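Side-chain contact in chromosome-partitioning protein Spo0J (Thermus thermophilus HB27, PDB 1VZ0), which binds the plasmid centromere-like site parS, probably in chromosome partitioning, and stimulates the ATPase activity of its partner Soj: residues 44-49 with 77-82. Sequence-based numbering, arbitrary orientation.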
loop_
_atom_site.group_PDB
_atom_site.type_symbol
_atom_site.label_atom_id
_atom_site.label_comp_id
_atom_site.label_asym_id
_atom_site.label_seq_id
_atom_site.Cartn_x
_atom_site.Cartn_y
_atom_site.Cartn_z
ATOM N N GLU C 44 -12.318 -3.549 -1.837
ATOM C CA GLU C 44 -13.746 -3.500 -2.153
ATOM C C GLU C 44 -14.587 -3.932 -0.961
ATOM O O GLU C 44 -15.622 -3.329 -0.674
ATOM C CB GLU C 44 -14.079 -4.411 -3.341
ATOM C CG GLU C 44 -13.218 -4.167 -4.570
ATOM C CD GLU C 44 -13.587 -5.055 -5.746
ATOM O OE1 GLU C 44 -13.808 -6.271 -5.546
ATOM O OE2 GLU C 44 -13.641 -4.533 -6.879
ATOM N N GLU C 45 -14.139 -4.983 -0.276
ATOM C CA GLU C 45 -14.858 -5.493 0.882
ATOM C C GLU C 45 -14.929 -4.433 1.970
ATOM O O GLU C 45 -16.006 -4.135 2.484
ATOM C CB GLU C 45 -14.173 -6.744 1.435
ATOM C CG GLU C 45 -14.169 -7.940 0.492
ATOM C CD GLU C 45 -13.489 -9.161 1.100
ATOM O OE1 GLU C 45 -13.339 -10.179 0.388
ATOM O OE2 GLU C 45 -13.107 -9.102 2.288
ATOM N N SER C 46 -13.785 -3.851 2.313
ATOM C CA SER C 46 -13.760 -2.837 3.360
ATOM C C SER C 46 -14.505 -1.565 2.955
ATOM O O SER C 46 -15.100 -0.897 3.800
ATOM C CB SER C 46 -12.318 -2.510 3.769
ATOM O OG SER C 46 -11.576 -1.945 2.708
ATOM N N LEU C 47 -14.477 -1.239 1.666
ATOM C CA LEU C 47 -15.176 -0.062 1.156
ATOM C C LEU C 47 -16.666 -0.285 1.419
ATOM O O LEU C 47 -17.370 0.601 1.908
ATOM C CB LEU C 47 -14.951 0.076 -0.353
ATOM C CG LEU C 47 -15.136 1.437 -1.037
ATOM C CD1 LEU C 47 -15.357 1.205 -2.524
ATOM C CD2 LEU C 47 -16.315 2.191 -0.448
ATOM N N LYS C 48 -17.137 -1.485 1.087
ATOM C CA LYS C 48 -18.537 -1.847 1.286
ATOM C C LYS C 48 -18.906 -1.880 2.764
ATOM O O LYS C 48 -19.985 -1.432 3.145
ATOM C CB LYS C 48 -18.826 -3.212 0.652
ATOM C CG LYS C 48 -20.112 -3.871 1.128
ATOM C CD LYS C 48 -20.330 -5.207 0.429
ATOM C CE LYS C 48 -21.315 -6.086 1.187
ATOM N NZ LYS C 48 -22.629 -5.419 1.401
ATOM N N GLU C 49 -18.012 -2.409 3.595
ATOM C CA GLU C 49 -18.274 -2.484 5.024
ATOM C C GLU C 49 -18.356 -1.080 5.631
ATOM O O GLU C 49 -19.130 -0.850 6.563
ATOM C CB GLU C 49 -17.191 -3.332 5.712
ATOM C CG GLU C 49 -17.204 -4.787 5.236
ATOM C CD GLU C 49 -16.058 -5.635 5.765
ATOM O OE1 GLU C 49 -15.898 -6.770 5.261
ATOM O OE2 GLU C 49 -15.324 -5.188 6.674
ATOM N N GLY C 77 -10.099 12.502 1.785
ATOM C CA GLY C 77 -11.103 11.560 2.257
ATOM C C GLY C 77 -11.807 10.831 1.124
ATOM O O GLY C 77 -13.030 10.672 1.133
ATOM N N GLU C 78 -11.033 10.367 0.150
ATOM C CA GLU C 78 -11.596 9.670 -0.997
ATOM C C GLU C 78 -12.462 8.462 -0.607
ATOM O O GLU C 78 -13.585 8.337 -1.085
ATOM C CB GLU C 78 -10.472 9.237 -1.952
ATOM C CG GLU C 78 -10.924 8.945 -3.397
ATOM C CD GLU C 78 -11.216 10.213 -4.211
ATOM O OE1 GLU C 78 -10.340 11.104 -4.226
ATOM O OE2 GLU C 78 -12.300 10.316 -4.842
ATOM N N ARG C 79 -11.959 7.580 0.255
ATOM C CA ARG C 79 -12.743 6.407 0.650
ATOM C C ARG C 79 -13.994 6.787 1.424
ATOM O O ARG C 79 -15.062 6.195 1.244
ATOM C CB ARG C 79 -11.887 5.428 1.460
ATOM C CG ARG C 79 -11.177 4.423 0.555
ATOM C CD ARG C 79 -10.233 3.490 1.300
ATOM N NE ARG C 79 -10.904 2.538 2.185
ATOM C CZ ARG C 79 -11.444 1.381 1.806
ATOM N NH1 ARG C 79 -12.022 0.607 2.714
ATOM N NH2 ARG C 79 -11.409 0.989 0.536
ATOM N N ARG C 80 -13.853 7.783 2.286
ATOM C CA ARG C 80 -14.972 8.267 3.068
ATOM C C ARG C 80 -16.021 8.741 2.052
ATOM O O ARG C 80 -17.204 8.405 2.141
ATOM C CB ARG C 80 -14.509 9.437 3.945
ATOM C CG ARG C 80 -14.971 9.366 5.386
ATOM C CD ARG C 80 -13.896 8.865 6.334
ATOM N NE ARG C 80 -12.912 9.895 6.654
ATOM C CZ ARG C 80 -12.005 9.793 7.626
ATOM N NH1 ARG C 80 -11.945 8.705 8.387
ATOM N NH2 ARG C 80 -11.150 10.784 7.836
ATOM N N TYR C 81 -15.553 9.498 1.065
ATOM C CA TYR C 81 -16.400 10.064 0.017
ATOM C C TYR C 81 -17.124 8.999 -0.800
ATOM O O TYR C 81 -18.338 9.075 -0.999
ATOM C CB TYR C 81 -15.536 10.942 -0.896
ATOM C CG TYR C 81 -16.189 11.406 -2.182
ATOM C CD1 TYR C 81 -17.153 12.416 -2.183
ATOM C CD2 TYR C 81 -15.817 10.854 -3.407
ATOM C CE1 TYR C 81 -17.724 12.866 -3.371
ATOM C CE2 TYR C 81 -16.380 11.294 -4.597
ATOM C CZ TYR C 81 -17.331 12.304 -4.574
ATOM O OH TYR C 81 -17.874 12.772 -5.752
ATOM N N ARG C 82 -16.382 8.002 -1.267
ATOM C CA ARG C 82 -16.975 6.945 -2.071
ATOM C C ARG C 82 -17.896 6.026 -1.289
ATOM O O ARG C 82 -18.838 5.466 -1.846
ATOM C CB ARG C 82 -15.871 6.151 -2.770
ATOM C CG ARG C 82 -15.061 7.045 -3.680
ATOM C CD ARG C 82 -14.248 6.300 -4.702
ATOM N NE ARG C 82 -13.592 7.259 -5.588
ATOM C CZ ARG C 82 -14.220 8.023 -6.481
ATOM N NH1 ARG C 82 -13.525 8.870 -7.226
ATOM N NH2 ARG C 82 -15.531 7.930 -6.651
#
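Arg79 reaches across from helix 78-86 to Ser46 and Leu47 on helix 38-57, in a helix-helix contact within the ParB N-terminal domain that combines a weak arginine-serine hydrogen bond with a small apolar contact through Leu47. The short segments approach to 10.0 Å between axes at an angle of 61°, and the long arginine and the leucine between them fill most of the contact. The arginine chain turns about its CG-CD bond (chi3 68°) and brings the guanidinium up to the first helix, where the CA of Ser46 lies at the group's edge, in its plane. NH1 of Arg79 comes 2.6 Å from OG of Ser46, but the N-H points well off line (123°), so this hydrogen bond is weak. The same NH1 stands 3.2 Å from the backbone N of Leu47, a pairing of two donors that cannot bond. Ser46 OG also hydrogen-bonds to the carbonyl O of Ala43 and of Phe42. NH2 of Arg79 bonds to the Ala43 carbonyl too and lies 3.8 Å from CB of Leu47, the leucine side chain crossing the arginine at a slant. Toward helix 78-86, CD2 of Leu47 is 4.2 Å from the backbone C of Arg82, and the leucine side chain also touches Ala83 and Met86. Arg82 turns its guanidinium away to a salt bridge within its own helix, NH1 to OE2 of Glu78 at 3.0 Å. NE of Arg79 makes a salt bridge to Glu166 of the second subunit. A leucine in place of Arg79 would probably leave that carboxylate without this partner and take one of the two side-chain bonds from the Ala43 carbonyl. One guanidinium thus joins two helices of its own chain to a carboxylate of the second subunit, linking the intrachain contact to the other chain of the assembly.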